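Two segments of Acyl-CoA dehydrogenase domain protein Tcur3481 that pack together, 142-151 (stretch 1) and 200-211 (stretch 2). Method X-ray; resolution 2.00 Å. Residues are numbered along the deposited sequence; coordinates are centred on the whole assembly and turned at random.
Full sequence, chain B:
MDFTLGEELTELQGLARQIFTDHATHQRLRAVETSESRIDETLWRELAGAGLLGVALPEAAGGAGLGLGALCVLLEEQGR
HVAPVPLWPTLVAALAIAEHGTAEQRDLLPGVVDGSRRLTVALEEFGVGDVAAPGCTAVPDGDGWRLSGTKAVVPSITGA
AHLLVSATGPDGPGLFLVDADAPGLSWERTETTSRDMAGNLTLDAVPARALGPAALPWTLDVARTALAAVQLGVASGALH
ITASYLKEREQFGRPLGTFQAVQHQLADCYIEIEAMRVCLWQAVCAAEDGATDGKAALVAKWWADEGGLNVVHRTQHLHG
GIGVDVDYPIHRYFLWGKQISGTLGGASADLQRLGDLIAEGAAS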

# COMPACT_ATOMS: atom_id res chain seq x y z
N GLY B 142 43.72 -16.10 26.75
CA GLY B 142 44.89 -16.42 25.95
C GLY B 142 44.69 -15.93 24.53
O GLY B 142 44.16 -14.83 24.30
N ASP B 143 45.09 -16.75 23.56
CA ASP B 143 44.83 -16.45 22.16
C ASP B 143 43.42 -16.85 21.72
O ASP B 143 43.13 -16.88 20.52
CB ASP B 143 45.88 -17.12 21.26
CG ASP B 143 46.09 -18.58 21.60
OD1 ASP B 143 46.63 -19.32 20.74
OD2 ASP B 143 45.71 -19.01 22.71
N GLY B 144 42.53 -17.16 22.67
CA GLY B 144 41.16 -17.47 22.33
C GLY B 144 40.17 -16.56 23.03
O GLY B 144 40.53 -15.48 23.52
N TRP B 145 38.93 -17.01 23.10
CA TRP B 145 37.85 -16.21 23.65
C TRP B 145 36.90 -17.12 24.40
O TRP B 145 36.78 -18.31 24.10
CB TRP B 145 37.08 -15.47 22.54
CG TRP B 145 37.93 -14.53 21.78
CD1 TRP B 145 38.79 -14.83 20.77
CD2 TRP B 145 38.04 -13.12 21.98
NE1 TRP B 145 39.43 -13.70 20.33
CE2 TRP B 145 38.98 -12.63 21.06
CE3 TRP B 145 37.42 -12.22 22.86
CZ2 TRP B 145 39.34 -11.29 20.99
CZ3 TRP B 145 37.76 -10.88 22.78
CH2 TRP B 145 38.72 -10.43 21.85
N ARG B 146 36.19 -16.55 25.38
CA ARG B 146 35.03 -17.21 25.95
C ARG B 146 33.81 -16.32 25.81
O ARG B 146 33.87 -15.11 26.09
CB ARG B 146 35.29 -17.58 27.41
CG ARG B 146 36.40 -18.59 27.51
CD ARG B 146 36.53 -19.13 28.90
NE ARG B 146 37.63 -20.09 28.97
CZ ARG B 146 37.51 -21.39 28.71
NH1 ARG B 146 38.56 -22.20 28.82
NH2 ARG B 146 36.33 -21.88 28.36
N LEU B 147 32.71 -16.93 25.36
CA LEU B 147 31.45 -16.28 25.02
C LEU B 147 30.39 -16.63 26.06
O LEU B 147 30.21 -17.80 26.42
CB LEU B 147 30.93 -16.73 23.64
CG LEU B 147 31.91 -16.73 22.46
CD1 LEU B 147 31.24 -17.16 21.16
CD2 LEU B 147 32.59 -15.37 22.31
N SER B 148 29.66 -15.60 26.51
CA SER B 148 28.56 -15.78 27.45
C SER B 148 27.38 -14.95 27.00
O SER B 148 27.51 -13.74 26.81
CB SER B 148 28.96 -15.39 28.87
OG SER B 148 29.78 -16.39 29.45
N GLY B 149 26.23 -15.59 26.88
CA GLY B 149 25.02 -14.93 26.46
C GLY B 149 24.06 -15.98 25.93
O GLY B 149 24.24 -17.18 26.18
N THR B 150 23.06 -15.50 25.19
CA THR B 150 22.09 -16.38 24.54
C THR B 150 21.88 -15.87 23.14
O THR B 150 21.88 -14.65 22.92
CB THR B 150 20.76 -16.36 25.26
OG1 THR B 150 20.33 -15.00 25.27
CG2 THR B 150 20.90 -16.80 26.70
N LYS B 151 21.64 -16.78 22.20
CA LYS B 151 21.26 -16.39 20.85
C LYS B 151 19.91 -17.03 20.51
O LYS B 151 19.58 -18.11 21.01
CB LYS B 151 22.29 -16.82 19.80
CG LYS B 151 23.73 -16.54 20.18
CD LYS B 151 24.03 -15.02 20.31
CE LYS B 151 24.00 -14.29 18.94
NZ LYS B 151 24.32 -12.85 19.13
N ASN B 200 17.45 -22.29 20.43
CA ASN B 200 17.76 -21.14 21.29
C ASN B 200 19.02 -21.52 22.06
O ASN B 200 19.03 -22.50 22.81
CB ASN B 200 16.59 -20.80 22.22
CG ASN B 200 15.30 -20.45 21.45
OD1 ASN B 200 15.35 -19.91 20.35
ND2 ASN B 200 14.14 -20.75 22.05
N LEU B 201 20.10 -20.79 21.81
CA LEU B 201 21.46 -21.17 22.18
C LEU B 201 21.84 -20.51 23.51
O LEU B 201 21.70 -19.29 23.65
CB LEU B 201 22.40 -20.72 21.07
CG LEU B 201 23.38 -21.63 20.31
CD1 LEU B 201 24.52 -20.74 19.76
CD2 LEU B 201 23.90 -22.80 21.19
N THR B 202 22.31 -21.29 24.48
CA THR B 202 22.88 -20.74 25.71
C THR B 202 24.39 -20.97 25.71
O THR B 202 24.84 -22.11 25.51
CB THR B 202 22.25 -21.34 26.98
OG1 THR B 202 20.89 -20.93 27.11
CG2 THR B 202 22.98 -20.85 28.23
N LEU B 203 25.16 -19.91 25.95
CA LEU B 203 26.61 -19.97 25.97
C LEU B 203 27.10 -19.57 27.35
O LEU B 203 26.88 -18.43 27.79
CB LEU B 203 27.22 -19.06 24.91
CG LEU B 203 26.80 -19.35 23.48
CD1 LEU B 203 25.81 -18.30 23.04
CD2 LEU B 203 28.01 -19.29 22.57
N ASP B 204 27.75 -20.48 28.05
CA ASP B 204 28.27 -20.16 29.38
C ASP B 204 29.79 -20.30 29.28
O ASP B 204 30.34 -21.40 29.40
CB ASP B 204 27.63 -21.07 30.41
CG ASP B 204 28.22 -20.92 31.78
OD1 ASP B 204 29.04 -20.01 32.02
OD2 ASP B 204 27.86 -21.77 32.63
N ALA B 205 30.45 -19.17 29.01
CA ALA B 205 31.91 -19.10 28.93
C ALA B 205 32.43 -20.12 27.92
O ALA B 205 33.35 -20.89 28.20
CB ALA B 205 32.55 -19.29 30.30
N VAL B 206 31.82 -20.12 26.74
CA VAL B 206 32.10 -21.15 25.73
C VAL B 206 33.40 -20.81 25.01
O VAL B 206 33.56 -19.68 24.53
CB VAL B 206 30.95 -21.24 24.73
CG1 VAL B 206 31.28 -22.29 23.67
CG2 VAL B 206 29.59 -21.54 25.40
N PRO B 207 34.33 -21.75 24.88
CA PRO B 207 35.56 -21.47 24.12
C PRO B 207 35.25 -21.16 22.66
O PRO B 207 34.40 -21.80 22.03
CB PRO B 207 36.36 -22.76 24.26
CG PRO B 207 35.79 -23.43 25.47
CD PRO B 207 34.34 -23.08 25.50
N ALA B 208 35.96 -20.16 22.12
CA ALA B 208 35.73 -19.75 20.73
C ALA B 208 36.99 -19.14 20.16
O ALA B 208 37.89 -18.72 20.89
CB ALA B 208 34.59 -18.74 20.58
N ARG B 209 37.02 -19.06 18.83
CA ARG B 209 38.13 -18.49 18.08
C ARG B 209 37.58 -17.41 17.18
O ARG B 209 36.56 -17.62 16.51
CB ARG B 209 38.82 -19.56 17.23
CG ARG B 209 39.20 -20.81 18.00
CD ARG B 209 40.31 -20.50 18.98
NE ARG B 209 41.55 -20.14 18.29
CZ ARG B 209 42.73 -19.99 18.89
NH1 ARG B 209 42.84 -20.19 20.19
NH2 ARG B 209 43.80 -19.66 18.18
N ALA B 210 38.25 -16.26 17.14
CA ALA B 210 37.74 -15.15 16.35
C ALA B 210 38.00 -15.36 14.85
O ALA B 210 38.98 -15.99 14.45
CB ALA B 210 38.38 -13.84 16.81
N LEU B 211 37.08 -14.83 14.03
CA LEU B 211 37.37 -14.51 12.64
C LEU B 211 37.97 -13.10 12.58
O LEU B 211 37.99 -12.37 13.57
CB LEU B 211 36.12 -14.62 11.76
CG LEU B 211 35.63 -16.01 11.35
CD1 LEU B 211 35.16 -16.76 12.59
CD2 LEU B 211 34.48 -15.96 10.28
O HOH W 1 40.78 -16.22 18.50
O HOH W 2 28.95 -17.27 31.86

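The two stretches pair as antiparallel strands, with a beta bulge between Leu147 and Gly149. Paired backbone hydrogen bonds hold the ladder. Trp145 N donates to Ala208 O at 3.0 Å, and Ala208 N donates to Trp145 O at 2.8 Å. Beyond the bulge, Leu203 N donates to Gly149 O at 2.9 Å and Leu201 N to Lys151 O at 2.8 Å.

Trp145, Leu147, Leu201, Leu203, Val206 and Ala208 share one face of the sheet. Leu147 is m,t. In this rotamer its CD1 lies 3.7 Å from Ala208 CB, while its CB lies 4.0 Å from Leu203 CD2. It thus bridges residues on both sides of the bulge. Leu203 has chi1 m, but its chi2 of 104° is off the usual wells. Its CD1 lies 4.0 Å from Lys151 CG. Lys151 starts on this same face, but three successive m angles bend the chain and its end leads away; NZ is hydrogen-bonded elsewhere in the structure. Trp145 is m with chi2 at 81°. This sets the indole NE1 3.7 Å from Ala210 CB.

Arg146 and Pro207 point to the other face. Arg146 is m,t,t, an extended chain that carries the guanidinium to the turn. There NH2 donates to Ala205 O at 3.1 Å, with the oxygen near the guanidinium plane. The same NH2 is 3.3 Å from Pro207 CG.

Ser148, at the bulge, is m. Its OG accepts from Ala205 N at 2.9 Å. A water joins Ser148 OG to Asp204 OD1, at 2.7 Å from each atom.

Arg209 points away at CB, but three m angles fold its end back. Its guanidinium lies with one face over Asp143 O. Arg209 NH2 and Asp143 OD1 form a long salt bridge at 3.8 Å; Asp143 is poorly ordered.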